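Local structure of FdhC (5KTC) at residues 29-32 against 33-36; 135-138 against 139-142; 162-165 against 166-170. The protein acts as a sugar N-acyltransferase of the GNAT superfamily, held here with coenzyme A and a 3-hydroxybutanoylamino dideoxygalactose nucleotide as bound products. All coordinates share one frame; numbering follows the deposited sequence.

Contact 1. Residues 29-32 against 33-36. With COA (coenzyme A), chain D.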
ATOM      1  N   ASN A  29     -15.076   3.591  -7.139  1.00 18.64           N
ATOM      2  CA  ASN A  29     -16.104   4.463  -7.693  1.00 19.16           C
ATOM      3  C   ASN A  29     -16.739   5.362  -6.646  1.00 20.21           C
ATOM      4  O   ASN A  29     -17.757   6.025  -6.917  1.00 21.40           O
ATOM      5  CB  ASN A  29     -17.134   3.612  -8.437  1.00 21.26           C
ATOM      6  CG  ASN A  29     -16.596   3.084  -9.766  1.00 22.75           C
ATOM      7  OD1 ASN A  29     -16.610   3.789 -10.754  1.00 29.09           O
ATOM      8  ND2 ASN A  29     -16.105   1.871  -9.793  1.00 22.20           N
ATOM      9  N   ASN A  30     -16.182   5.354  -5.444  1.00 19.79           N
ATOM     10  CA  ASN A  30     -16.528   6.283  -4.413  1.00 21.53           C
ATOM     11  C   ASN A  30     -15.902   7.626  -4.774  1.00 24.31           C
ATOM     12  O   ASN A  30     -14.664   7.787  -4.714  1.00 22.95           O
ATOM     13  CB  ASN A  30     -16.025   5.763  -3.056  1.00 22.93           C
ATOM     14  CG  ASN A  30     -16.545   6.559  -1.862  1.00 22.22           C
ATOM     15  OD1 ASN A  30     -16.849   7.737  -1.966  1.00 21.78           O
ATOM     16  ND2 ASN A  30     -16.538   5.945  -0.712  1.00 22.58           N
ATOM     17  N   ASP A  31     -16.742   8.614  -5.104  1.00 24.27           N
ATOM     18  CA  ASP A  31     -16.244   9.929  -5.481  1.00 26.44           C
ATOM     19  C   ASP A  31     -15.624  10.680  -4.346  1.00 25.92           C
ATOM     20  O   ASP A  31     -14.994  11.651  -4.581  1.00 26.85           O
ATOM     21  CB  ASP A  31     -17.328  10.782  -6.205  1.00 32.24           C
ATOM     22  CG  ASP A  31     -17.770  10.153  -7.562  1.00 38.07           C
ATOM     23  OD1 ASP A  31     -16.944   9.505  -8.282  1.00 30.75           O
ATOM     24  OD2 ASP A  31     -18.972  10.287  -7.895  1.00 47.98           O
ATOM     25  N   LYS A  32     -15.769  10.259  -3.105  1.00 24.96           N
ATOM     26  CA  LYS A  32     -14.985  10.895  -2.055  1.00 27.15           C
ATOM     27  C   LYS A  32     -13.542  10.409  -2.015  1.00 25.86           C
ATOM     28  O   LYS A  32     -12.683  11.050  -1.445  1.00 23.65           O
ATOM     29  CB  LYS A  32     -15.608  10.657  -0.699  1.00 30.27           C
ATOM     30  CG  LYS A  32     -16.983  11.260  -0.594  1.00 33.81           C
ATOM     31  CD  LYS A  32     -17.731  10.601   0.541  1.00 39.47           C
ATOM     32  CE  LYS A  32     -19.085  11.280   0.717  1.00 43.40           C
ATOM     33  NZ  LYS A  32     -19.478  11.095   2.140  1.00 48.19           N
ATOM     34  N   LEU A  33     -13.295   9.255  -2.602  1.00 23.67           N
ATOM     35  CA  LEU A  33     -11.996   8.618  -2.510  1.00 21.49           C
ATOM     36  C   LEU A  33     -11.181   8.675  -3.764  1.00 20.97           C
ATOM     37  O   LEU A  33      -9.962   8.549  -3.681  1.00 21.17           O
ATOM     38  CB  LEU A  33     -12.192   7.137  -2.118  1.00 21.58           C
ATOM     39  CG  LEU A  33     -12.877   6.955  -0.763  1.00 21.31           C
ATOM     40  CD1 LEU A  33     -13.027   5.451  -0.467  1.00 21.59           C
ATOM     41  CD2 LEU A  33     -12.155   7.628   0.416  1.00 20.31           C
ATOM     42  N   ASN A  34     -11.813   8.873  -4.908  1.00 18.56           N
ATOM     43  CA  ASN A  34     -11.173   8.642  -6.139  1.00 18.92           C
ATOM     44  C   ASN A  34     -10.708   9.861  -6.890  1.00 18.37           C
ATOM     45  O   ASN A  34     -10.466   9.756  -8.084  1.00 17.87           O
ATOM     46  CB  ASN A  34     -11.997   7.767  -7.057  1.00 18.30           C
ATOM     47  CG  ASN A  34     -13.299   8.401  -7.577  1.00 20.71           C
ATOM     48  OD1 ASN A  34     -13.581   9.577  -7.416  1.00 19.83           O
ATOM     49  ND2 ASN A  34     -14.121   7.559  -8.206  1.00 21.98           N
ATOM     50  N   THR A  35     -10.594  10.991  -6.184  1.00 21.72           N
ATOM     51  CA  THR A  35     -10.141  12.253  -6.805  1.00 23.08           C
ATOM     52  C   THR A  35      -8.811  12.056  -7.550  1.00 23.62           C
ATOM     53  O   THR A  35      -8.654  12.570  -8.624  1.00 24.39           O
ATOM     54  CB  THR A  35      -9.930  13.325  -5.757  1.00 26.47           C
ATOM     55  OG1 THR A  35     -11.111  13.424  -4.949  1.00 32.10           O
ATOM     56  CG2 THR A  35      -9.617  14.700  -6.427  1.00 27.04           C
ATOM     57  N   TYR A  36      -7.891  11.283  -6.977  1.00 20.38           N
ATOM     58  CA  TYR A  36      -6.511  11.234  -7.491  1.00 20.69           C
ATOM     59  C   TYR A  36      -6.041   9.820  -7.908  1.00 20.34           C
ATOM     60  O   TYR A  36      -4.813   9.514  -7.915  1.00 20.25           O
ATOM     61  CB  TYR A  36      -5.625  11.803  -6.412  1.00 20.16           C
ATOM     62  CG  TYR A  36      -5.944  13.207  -6.000  1.00 23.20           C
ATOM     63  CD1 TYR A  36      -5.706  14.289  -6.857  1.00 25.64           C
ATOM     64  CD2 TYR A  36      -6.442  13.475  -4.753  1.00 25.41           C
ATOM     65  CE1 TYR A  36      -6.001  15.577  -6.458  1.00 26.68           C
ATOM     66  CE2 TYR A  36      -6.700  14.743  -4.347  1.00 25.97           C
ATOM     67  CZ  TYR A  36      -6.500  15.803  -5.200  1.00 29.60           C
ATOM     68  OH  TYR A  36      -6.776  17.098  -4.745  1.00 31.29           O
TER
HETATM   69  N1A COA D 203       3.837   9.336  11.952  1.00 21.36           N
HETATM   70  C2A COA D 203       2.821   9.367  12.845  1.00 22.56           C
HETATM   71  N3A COA D 203       1.552   9.584  12.489  1.00 21.05           N
HETATM   72  C4A COA D 203       1.265   9.682  11.200  1.00 22.19           C
HETATM   73  C5A COA D 203       2.325   9.611  10.164  1.00 22.86           C
HETATM   74  C6A COA D 203       3.681   9.432  10.626  1.00 21.38           C
HETATM   75  N6A COA D 203       4.703   9.368   9.777  1.00 21.30           N
HETATM   76  N7A COA D 203       1.736   9.743   8.983  1.00 24.35           N
HETATM   77  C8A COA D 203       0.417   9.903   9.219  1.00 23.51           C
HETATM   78  N9A COA D 203       0.145   9.875  10.551  1.00 24.23           N
HETATM   79  C1B COA D 203      -1.183   9.986  11.195  1.00 25.02           C
HETATM   80  C2B COA D 203      -1.978  11.118  10.535  1.00 28.72           C
HETATM   81  O2B COA D 203      -1.709  12.408  11.109  1.00 32.21           O
HETATM   82  C3B COA D 203      -3.383  10.648  10.699  1.00 28.81           C
HETATM   83  O3B COA D 203      -3.762  10.901  12.056  1.00 37.87           O
HETATM   84  P3B COA D 203      -4.807  12.074  12.397  1.00 42.64           P
HETATM   85  O7A COA D 203      -6.117  11.283  12.509  1.00 41.70           O
HETATM   86  O8A COA D 203      -4.144  12.421  13.700  1.00 44.57           O
HETATM   87  O9A COA D 203      -4.754  13.080  11.275  1.00 35.90           O
HETATM   88  C4B COA D 203      -3.268   9.150  10.518  1.00 26.12           C
HETATM   89  O4B COA D 203      -1.944   8.794  10.947  1.00 24.32           O
HETATM   90  C5B COA D 203      -3.626   8.685   9.121  1.00 24.45           C
HETATM   91  O5B COA D 203      -2.801   9.322   8.170  1.00 22.22           O
HETATM   92  P1A COA D 203      -3.451  10.208   7.034  1.00 23.98           P
HETATM   93  O1A COA D 203      -2.333  10.945   6.329  1.00 22.72           O
HETATM   94  O2A COA D 203      -4.732  10.894   7.425  1.00 24.42           O
HETATM   95  O3A COA D 203      -3.897   9.169   5.875  1.00 20.50           O
HETATM   96  P2A COA D 203      -5.291   8.703   5.362  1.00 19.95           P
HETATM   97  O4A COA D 203      -6.110   7.977   6.395  1.00 20.90           O
HETATM   98  O5A COA D 203      -6.017   9.810   4.619  1.00 20.17           O
HETATM   99  O6A COA D 203      -4.893   7.587   4.293  1.00 19.33           O
HETATM  100  CBP COA D 203      -4.905   7.443   1.860  1.00 16.58           C
HETATM  101  CCP COA D 203      -4.210   8.001   3.114  1.00 17.50           C
HETATM  102  CDP COA D 203      -4.147   7.974   0.669  1.00 16.17           C
HETATM  103  CEP COA D 203      -4.866   5.918   1.860  1.00 15.68           C
HETATM  104  CAP COA D 203      -6.378   7.920   1.848  1.00 15.82           C
HETATM  105  OAP COA D 203      -6.336   9.355   2.146  1.00 16.17           O
HETATM  106  C9P COA D 203      -7.103   7.622   0.599  1.00 16.07           C
HETATM  107  O9P COA D 203      -7.646   6.536   0.302  1.00 14.99           O
HETATM  108  N8P COA D 203      -7.132   8.659  -0.263  1.00 15.66           N
HETATM  109  C7P COA D 203      -7.773   8.530  -1.518  1.00 15.75           C
HETATM  110  C6P COA D 203      -7.090   7.645  -2.530  1.00 16.21           C
HETATM  111  C5P COA D 203      -5.745   8.225  -2.883  1.00 17.03           C
HETATM  112  O5P COA D 203      -5.673   9.422  -3.212  1.00 19.49           O
HETATM  113  N4P COA D 203      -4.708   7.417  -2.782  1.00 17.54           N
HETATM  114  C3P COA D 203      -3.333   7.891  -2.965  1.00 17.96           C
HETATM  115  C2P COA D 203      -2.974   8.099  -4.449  1.00 17.47           C
HETATM  116  S1P COA D 203      -1.353   8.945  -4.553  1.00 18.16           S
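Asn30, Leu33 and Asn34 form the close-packed part of this turn, in the loop between helices 21-28 and 44-59. The amide of Asn30 crosses the Leu33 side chain at a slant, its ND2 lying 3.6 Å from Leu33 CD1. Because CG of Asn30 is anti to the backbone N (chi1 -170°), the amide swings forward along the chain, where OD1 accepts from Lys32 N at 3.0 Å and closes an Asx turn. The backbone carbonyl of the same residue reaches further: Asn30 O takes the N-H of Leu33 at 2.9 Å, the donor standing well above the carbonyl plane, and a weak bond comes from Asn34 N. The Asn34 amide is packed in as well. A chi1 of 68° folds it back over this carbonyl, with CG 3.2 Å from Asn30 O and OD1 3.3 Å from Asp31 CA. Its ND2 bonds to the carbonyl of Arg28, at the end of the preceding helix.

The solvent side belongs to the side chains of Asp31 and Lys32. The Asp31 carboxylate runs beside the Asn34 amide, pointing the same way with the planes 45° apart, and Asp31 OD1 receives only a weak bond from Asn34 ND2. The extended Lys32 chain leads away from the turn.

Past the turn, the segment meets the cofactor. The carbonyl oxygen of Leu33 lies 3.1 Å from C7P of the pantetheine arm, and CB of Tyr36 is 4.0 Å from O5P of coenzyme A. Tyr36 also touches the sugar nucleotide. The Asx turn, the Asn30 carbonyl with one good and one weak bond, and the amide link to Arg28 are consistent with a loop held in shape by backbone-directed polar bonds where it lines both ligand pockets, its charged side chains left to solvent.

Contact 2. Residues 135-138 against 139-142; sequences GNDK and VHSF. With COA (coenzyme A), chain D.
This is a local contact at the start of helix 137-146, shortly after strand 127-133, where the N-cap residue and the first two turns present several side chains to coenzyme A. Asn136 occupies the N-cap position, yet its side chain makes no capping bond. Its carbonyl O does the helical work, accepting from Val139 N at 2.8 Å and His140 N at 3.2 Å, while the amide faces the cofactor: ND2 donates to O5P of the pantetheine arm at 3.1 Å. A chi1 of -155° carries the amide aslant over Val139, whose CG2 is 3.3 Å from Asn136 OD1.

Lys138, second in the helix, is extended beyond CG, and its NZ hydrogen-bonds to pyrophosphate oxygen O2A at 3.0 Å. Farther along, Phe142 brings CD2 to 3.5 Å from N7A of the adenine, and its ring meets Trp97 edge-to-face. His140 turns the other way; its NE2 and ND1 are bonded to the Met133 carbonyl and the Tyr160 hydroxyl.

Three parts of one cofactor are thus met, by hydrogen bonds from Asn136 and Lys138 and by packing from Phe142. The charge of Lys138 beside O2A probably offsets that of the pyrophosphate; Lys103 and Lys105 NZ also bond to coenzyme A.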
ATOM      1  N   GLY A 135      -1.855  18.340  -6.014  1.00 20.73           N
ATOM      2  CA  GLY A 135      -3.160  18.584  -5.415  1.00 23.64           C
ATOM      3  C   GLY A 135      -3.493  17.658  -4.272  1.00 27.29           C
ATOM      4  O   GLY A 135      -4.292  18.021  -3.413  1.00 27.71           O
ATOM      5  N   ASN A 136      -2.875  16.459  -4.224  1.00 26.26           N
ATOM      6  CA  ASN A 136      -3.152  15.458  -3.155  1.00 23.86           C
ATOM      7  C   ASN A 136      -2.275  15.691  -1.938  1.00 26.63           C
ATOM      8  O   ASN A 136      -1.449  14.847  -1.496  1.00 21.08           O
ATOM      9  CB  ASN A 136      -2.982  14.046  -3.735  1.00 25.60           C
ATOM     10  CG  ASN A 136      -3.777  12.981  -2.988  1.00 23.86           C
ATOM     11  OD1 ASN A 136      -4.449  13.241  -2.000  1.00 23.78           O
ATOM     12  ND2 ASN A 136      -3.689  11.756  -3.484  1.00 24.65           N
ATOM     13  N   ASP A 137      -2.508  16.864  -1.342  1.00 29.60           N
ATOM     14  CA  ASP A 137      -1.500  17.565  -0.587  1.00 30.82           C
ATOM     15  C   ASP A 137      -1.110  16.791   0.652  1.00 28.39           C
ATOM     16  O   ASP A 137       0.071  16.643   0.983  1.00 26.87           O
ATOM     17  CB  ASP A 137      -1.953  19.026  -0.295  1.00 35.90           C
ATOM     18  CG  ASP A 137      -2.143  19.847  -1.575  1.00 42.28           C
ATOM     19  OD1 ASP A 137      -1.282  19.710  -2.476  1.00 53.65           O
ATOM     20  OD2 ASP A 137      -3.154  20.591  -1.727  1.00 48.69           O
ATOM     21  N   LYS A 138      -2.104  16.211   1.295  1.00 26.84           N
ATOM     22  CA  LYS A 138      -1.872  15.459   2.486  1.00 24.87           C
ATOM     23  C   LYS A 138      -1.043  14.153   2.212  1.00 20.75           C
ATOM     24  O   LYS A 138      -0.392  13.614   3.095  1.00 20.90           O
ATOM     25  CB  LYS A 138      -3.252  15.150   3.095  1.00 28.18           C
ATOM     26  CG  LYS A 138      -3.154  14.659   4.492  1.00 32.84           C
ATOM     27  CD  LYS A 138      -4.474  14.620   5.248  1.00 36.19           C
ATOM     28  CE  LYS A 138      -4.128  14.041   6.613  1.00 40.92           C
ATOM     29  NZ  LYS A 138      -5.290  13.837   7.511  1.00 45.74           N
ATOM     30  N   VAL A 139      -1.152  13.617   1.018  1.00 18.89           N
ATOM     31  CA  VAL A 139      -0.440  12.363   0.644  1.00 17.23           C
ATOM     32  C   VAL A 139       1.035  12.677   0.363  1.00 16.42           C
ATOM     33  O   VAL A 139       1.921  11.946   0.768  1.00 14.93           O
ATOM     34  CB  VAL A 139      -1.178  11.670  -0.531  1.00 17.28           C
ATOM     35  CG1 VAL A 139      -0.461  10.390  -0.994  1.00 17.19           C
ATOM     36  CG2 VAL A 139      -2.596  11.358  -0.084  1.00 18.36           C
ATOM     37  N   HIS A 140       1.302  13.828  -0.270  1.00 17.78           N
ATOM     38  CA  HIS A 140       2.677  14.319  -0.364  1.00 16.73           C
ATOM     39  C   HIS A 140       3.264  14.406   1.018  1.00 19.52           C
ATOM     40  O   HIS A 140       4.355  13.894   1.288  1.00 17.53           O
ATOM     41  CB  HIS A 140       2.759  15.666  -1.105  1.00 17.89           C
ATOM     42  CG  HIS A 140       2.249  15.601  -2.518  1.00 15.00           C
ATOM     43  ND1 HIS A 140       2.949  14.972  -3.517  1.00 17.48           N
ATOM     44  CD2 HIS A 140       1.122  16.053  -3.090  1.00 16.12           C
ATOM     45  CE1 HIS A 140       2.283  15.050  -4.658  1.00 16.85           C
ATOM     46  NE2 HIS A 140       1.143  15.660  -4.413  1.00 15.32           N
ATOM     47  N   SER A 141       2.522  15.029   1.920  1.00 21.28           N
ATOM     48  CA  SER A 141       3.022  15.308   3.232  1.00 21.77           C
ATOM     49  C   SER A 141       3.305  14.004   4.021  1.00 20.17           C
ATOM     50  O   SER A 141       4.339  13.845   4.713  1.00 17.91           O
ATOM     51  CB  SER A 141       2.020  16.253   3.916  1.00 26.22           C
ATOM     52  OG  SER A 141       2.396  16.417   5.239  1.00 33.38           O
ATOM     53  N   PHE A 142       2.413  13.034   3.851  1.00 18.99           N
ATOM     54  CA  PHE A 142       2.603  11.727   4.425  1.00 17.53           C
ATOM     55  C   PHE A 142       3.907  11.076   4.017  1.00 16.20           C
ATOM     56  O   PHE A 142       4.633  10.587   4.844  1.00 14.53           O
ATOM     57  CB  PHE A 142       1.442  10.774   3.986  1.00 17.70           C
ATOM     58  CG  PHE A 142       1.550   9.388   4.536  1.00 17.68           C
ATOM     59  CD1 PHE A 142       2.314   8.405   3.903  1.00 18.71           C
ATOM     60  CD2 PHE A 142       0.861   9.039   5.711  1.00 17.68           C
ATOM     61  CE1 PHE A 142       2.404   7.124   4.442  1.00 18.26           C
ATOM     62  CE2 PHE A 142       0.954   7.776   6.237  1.00 17.78           C
ATOM     63  CZ  PHE A 142       1.725   6.806   5.610  1.00 18.07           C
TER
HETATM   64  N1A COA D 203       3.837   9.336  11.952  1.00 21.36           N
HETATM   65  C2A COA D 203       2.821   9.367  12.845  1.00 22.56           C
HETATM   66  N3A COA D 203       1.552   9.584  12.489  1.00 21.05           N
HETATM   67  C4A COA D 203       1.265   9.682  11.200  1.00 22.19           C
HETATM   68  C5A COA D 203       2.325   9.611  10.164  1.00 22.86           C
HETATM   69  C6A COA D 203       3.681   9.432  10.626  1.00 21.38           C
HETATM   70  N6A COA D 203       4.703   9.368   9.777  1.00 21.30           N
HETATM   71  N7A COA D 203       1.736   9.743   8.983  1.00 24.35           N
HETATM   72  C8A COA D 203       0.417   9.903   9.219  1.00 23.51           C
HETATM   73  N9A COA D 203       0.145   9.875  10.551  1.00 24.23           N
HETATM   74  C1B COA D 203      -1.183   9.986  11.195  1.00 25.02           C
HETATM   75  C2B COA D 203      -1.978  11.118  10.535  1.00 28.72           C
HETATM   76  O2B COA D 203      -1.709  12.408  11.109  1.00 32.21           O
HETATM   77  C3B COA D 203      -3.383  10.648  10.699  1.00 28.81           C
HETATM   78  O3B COA D 203      -3.762  10.901  12.056  1.00 37.87           O
HETATM   79  P3B COA D 203      -4.807  12.074  12.397  1.00 42.64           P
HETATM   80  O7A COA D 203      -6.117  11.283  12.509  1.00 41.70           O
HETATM   81  O8A COA D 203      -4.144  12.421  13.700  1.00 44.57           O
HETATM   82  O9A COA D 203      -4.754  13.080  11.275  1.00 35.90           O
HETATM   83  C4B COA D 203      -3.268   9.150  10.518  1.00 26.12           C
HETATM   84  O4B COA D 203      -1.944   8.794  10.947  1.00 24.32           O
HETATM   85  C5B COA D 203      -3.626   8.685   9.121  1.00 24.45           C
HETATM   86  O5B COA D 203      -2.801   9.322   8.170  1.00 22.22           O
HETATM   87  P1A COA D 203      -3.451  10.208   7.034  1.00 23.98           P
HETATM   88  O1A COA D 203      -2.333  10.945   6.329  1.00 22.72           O
HETATM   89  O2A COA D 203      -4.732  10.894   7.425  1.00 24.42           O
HETATM   90  O3A COA D 203      -3.897   9.169   5.875  1.00 20.50           O
HETATM   91  P2A COA D 203      -5.291   8.703   5.362  1.00 19.95           P
HETATM   92  O4A COA D 203      -6.110   7.977   6.395  1.00 20.90           O
HETATM   93  O5A COA D 203      -6.017   9.810   4.619  1.00 20.17           O
HETATM   94  O6A COA D 203      -4.893   7.587   4.293  1.00 19.33           O
HETATM   95  CBP COA D 203      -4.905   7.443   1.860  1.00 16.58           C
HETATM   96  CCP COA D 203      -4.210   8.001   3.114  1.00 17.50           C
HETATM   97  CDP COA D 203      -4.147   7.974   0.669  1.00 16.17           C
HETATM   98  CEP COA D 203      -4.866   5.918   1.860  1.00 15.68           C
HETATM   99  CAP COA D 203      -6.378   7.920   1.848  1.00 15.82           C
HETATM  100  OAP COA D 203      -6.336   9.355   2.146  1.00 16.17           O
HETATM  101  C9P COA D 203      -7.103   7.622   0.599  1.00 16.07           C
HETATM  102  O9P COA D 203      -7.646   6.536   0.302  1.00 14.99           O
HETATM  103  N8P COA D 203      -7.132   8.659  -0.263  1.00 15.66           N
HETATM  104  C7P COA D 203      -7.773   8.530  -1.518  1.00 15.75           C
HETATM  105  C6P COA D 203      -7.090   7.645  -2.530  1.00 16.21           C
HETATM  106  C5P COA D 203      -5.745   8.225  -2.883  1.00 17.03           C
HETATM  107  O5P COA D 203      -5.673   9.422  -3.212  1.00 19.49           O
HETATM  108  N4P COA D 203      -4.708   7.417  -2.782  1.00 17.54           N
HETATM  109  C3P COA D 203      -3.333   7.891  -2.965  1.00 17.96           C
HETATM  110  C2P COA D 203      -2.974   8.099  -4.449  1.00 17.47           C
HETATM  111  S1P COA D 203      -1.353   8.945  -4.553  1.00 18.16           S

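Contact 3. Residues 162-165 against 166-170; sequences FPKS and KYKEN
Phe162 packs against the aliphatic part of Lys166 and against Tyr167 CB where strand 157-163 passes straight into helix 164-173. The Phe162 and Lys166 side chains cross at about a right angle, with CZ of Phe162 3.4 Å from CG of Lys166. CE1 of the same ring touches Tyr167 CB at 3.9 Å. Asn170 ND2, hydrogen-bonded to the Met146 carbonyl, sits in the plane of the ring at its edge. Phe162 also stacks on Tyr116, and Tyr167 meets Phe120, so the aromatic side faces helix 107-122.

Backbone hydrogen bonds start the helix. Pro163 O, at the N-cap position, accepts from Lys166 N at 3.0 Å and weakly from Tyr167 N; Lys168 N then donates to Lys164 O at 3.1 Å.

Charged and water-mediated contacts occupy the outer side. The Lys166 chain is bent at chi2 and chi3 (62° and 67°), which brings NZ round to Glu169 OE1 in a 3.1 Å salt bridge. A water lies 2.6 Å from Ser165 OG and donates to Glu169 OE2. The like-charged NZ atoms of Lys164 and Lys168 come within 4.2 Å, and Lys164 has a weak, long ion pair with Glu126.

The arrangement is a strand-to-helix junction with proline at the N-cap position, where helix 164-173 packs on helix 107-122.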
ATOM      1  N   PHE A 162      11.678   5.576  -2.377  1.00 15.46           N
ATOM      2  CA  PHE A 162      11.775   5.288  -0.925  1.00 14.53           C
ATOM      3  C   PHE A 162      12.860   4.201  -0.793  1.00 14.52           C
ATOM      4  O   PHE A 162      12.763   3.162  -1.393  1.00 12.56           O
ATOM      5  CB  PHE A 162      10.399   4.905  -0.358  1.00 15.00           C
ATOM      6  CG  PHE A 162      10.383   4.821   1.138  1.00 15.58           C
ATOM      7  CD1 PHE A 162      10.847   3.702   1.785  1.00 14.36           C
ATOM      8  CD2 PHE A 162       9.943   5.895   1.897  1.00 17.07           C
ATOM      9  CE1 PHE A 162      10.936   3.649   3.159  1.00 16.04           C
ATOM     10  CE2 PHE A 162      10.030   5.834   3.275  1.00 16.73           C
ATOM     11  CZ  PHE A 162      10.507   4.705   3.898  1.00 15.89           C
ATOM     12  N   PRO A 163      13.978   4.518  -0.161  1.00 14.30           N
ATOM     13  CA  PRO A 163      15.082   3.556  -0.162  1.00 16.18           C
ATOM     14  C   PRO A 163      14.929   2.524   0.961  1.00 16.14           C
ATOM     15  O   PRO A 163      14.370   2.857   2.015  1.00 14.15           O
ATOM     16  CB  PRO A 163      16.309   4.444   0.128  1.00 16.27           C
ATOM     17  CG  PRO A 163      15.770   5.500   0.956  1.00 16.09           C
ATOM     18  CD  PRO A 163      14.366   5.787   0.423  1.00 16.72           C
ATOM     19  N   LYS A 164      15.446   1.316   0.719  1.00 18.40           N
ATOM     20  CA  LYS A 164      15.450   0.216   1.706  1.00 20.65           C
ATOM     21  C   LYS A 164      16.079   0.686   3.028  1.00 18.93           C
ATOM     22  O   LYS A 164      15.638   0.320   4.062  1.00 18.68           O
ATOM     23  CB  LYS A 164      16.195  -1.003   1.145  1.00 21.52           C
ATOM     24  CG  LYS A 164      16.240  -2.184   2.072  1.00 26.06           C
ATOM     25  CD  LYS A 164      16.788  -3.462   1.462  1.00 28.77           C
ATOM     26  CE  LYS A 164      16.468  -4.626   2.392  1.00 34.92           C
ATOM     27  NZ  LYS A 164      17.225  -5.837   1.949  1.00 37.65           N
ATOM     28  N   SER A 165      17.124   1.478   2.934  1.00 19.45           N
ATOM     29  CA  SER A 165      17.798   2.076   4.092  1.00 21.38           C
ATOM     30  C   SER A 165      16.874   2.882   5.012  1.00 20.59           C
ATOM     31  O   SER A 165      16.994   2.835   6.239  1.00 19.42           O
ATOM     32  CB  SER A 165      18.981   2.935   3.644  1.00 22.96           C
ATOM     33  OG  SER A 165      18.543   4.119   3.036  1.00 23.63           O
ATOM     34  N   LYS A 166      15.919   3.598   4.433  1.00 19.19           N
ATOM     35  CA  LYS A 166      15.005   4.348   5.234  1.00 18.93           C
ATOM     36  C   LYS A 166      13.997   3.444   5.906  1.00 18.61           C
ATOM     37  O   LYS A 166      13.531   3.738   7.053  1.00 17.99           O
ATOM     38  CB  LYS A 166      14.285   5.395   4.412  1.00 20.48           C
ATOM     39  CG  LYS A 166      13.296   6.248   5.196  1.00 23.54           C
ATOM     40  CD  LYS A 166      13.925   7.083   6.315  1.00 25.85           C
ATOM     41  CE  LYS A 166      14.841   8.169   5.763  1.00 32.31           C
ATOM     42  NZ  LYS A 166      15.542   8.877   6.877  1.00 34.27           N
ATOM     43  N   TYR A 167      13.571   2.406   5.187  1.00 15.94           N
ATOM     44  CA  TYR A 167      12.647   1.424   5.772  1.00 16.81           C
ATOM     45  C   TYR A 167      13.266   0.769   7.011  1.00 18.85           C
ATOM     46  O   TYR A 167      12.563   0.563   8.018  1.00 18.08           O
ATOM     47  CB  TYR A 167      12.247   0.342   4.749  1.00 17.85           C
ATOM     48  CG  TYR A 167      11.982  -1.044   5.314  1.00 18.00           C
ATOM     49  CD1 TYR A 167      10.769  -1.382   5.889  1.00 19.78           C
ATOM     50  CD2 TYR A 167      12.950  -2.006   5.206  1.00 20.30           C
ATOM     51  CE1 TYR A 167      10.547  -2.679   6.376  1.00 20.21           C
ATOM     52  CE2 TYR A 167      12.769  -3.257   5.682  1.00 21.30           C
ATOM     53  CZ  TYR A 167      11.574  -3.605   6.281  1.00 22.98           C
ATOM     54  OH  TYR A 167      11.514  -4.906   6.753  1.00 25.21           O
ATOM     55  N   LYS A 168      14.561   0.453   6.940  1.00 18.98           N
ATOM     56  CA  LYS A 168      15.219  -0.121   8.113  1.00 24.06           C
ATOM     57  C   LYS A 168      15.254   0.832   9.340  1.00 28.11           C
ATOM     58  O   LYS A 168      14.961   0.387  10.466  1.00 30.11           O
ATOM     59  CB  LYS A 168      16.601  -0.577   7.767  1.00 25.27           C
ATOM     60  CG  LYS A 168      16.614  -1.747   6.827  1.00 29.28           C
ATOM     61  CD  LYS A 168      18.042  -2.100   6.417  1.00 33.96           C
ATOM     62  CE  LYS A 168      18.271  -3.597   6.441  1.00 40.20           C
ATOM     63  NZ  LYS A 168      19.021  -4.016   5.238  1.00 47.33           N
ATOM     64  N   GLU A 169      15.509   2.122   9.159  1.00 28.43           N
ATOM     65  CA  GLU A 169      15.337   3.046  10.285  1.00 29.50           C
ATOM     66  C   GLU A 169      13.875   3.037  10.766  1.00 31.44           C
ATOM     67  O   GLU A 169      13.548   2.820  11.938  1.00 30.25           O
ATOM     68  CB  GLU A 169      15.746   4.462   9.916  1.00 34.19           C
ATOM     69  CG  GLU A 169      17.201   4.697   9.448  1.00 36.08           C
ATOM     70  CD  GLU A 169      17.332   6.051   8.719  1.00 43.41           C
ATOM     71  OE1 GLU A 169      16.580   6.998   9.076  1.00 45.64           O
ATOM     72  OE2 GLU A 169      18.130   6.186   7.750  1.00 47.14           O
ATOM     73  N   ASN A 170      12.964   3.186   9.840  1.00 30.73           N
ATOM     74  CA  ASN A 170      11.580   3.247  10.223  1.00 32.77           C
ATOM     75  C   ASN A 170      10.994   2.039  11.047  1.00 33.41           C
ATOM     76  O   ASN A 170      10.016   2.219  11.794  1.00 31.69           O
ATOM     77  CB  ASN A 170      10.735   3.578   9.000  1.00 31.50           C
ATOM     78  CG  ASN A 170      10.942   5.021   8.531  1.00 29.47           C
ATOM     79  OD1 ASN A 170      11.803   5.725   9.012  1.00 29.09           O
ATOM     80  ND2 ASN A 170      10.169   5.424   7.567  1.00 29.07           N
TER
HETATM   81  O   HOH W   1      17.840   6.173   4.495  1.00 23.78           O

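How the contacts relate
The three contacts come in order along the chain. Contacts 1 and 2 have centres 15 Å apart and touch directly: Tyr36 OH probably hydrogen-bonds to Gly135 O at 3.0 Å, and the Tyr36 ring packs on Asn136. The loop after helix 21-28 and the start of helix 137-146 thus meet beside coenzyme A. Contact 3 lies 20 Å from contact 2 and 30 Å from contact 1, centre to centre, on the opposite side of the chain's centre from the latter. Strands 127-133 and 157-163, antiparallel neighbours in the mixed sheet, each deliver a helix: one starts at coenzyme A, in contact 2, and the other, in contact 3, packs on helix 107-122.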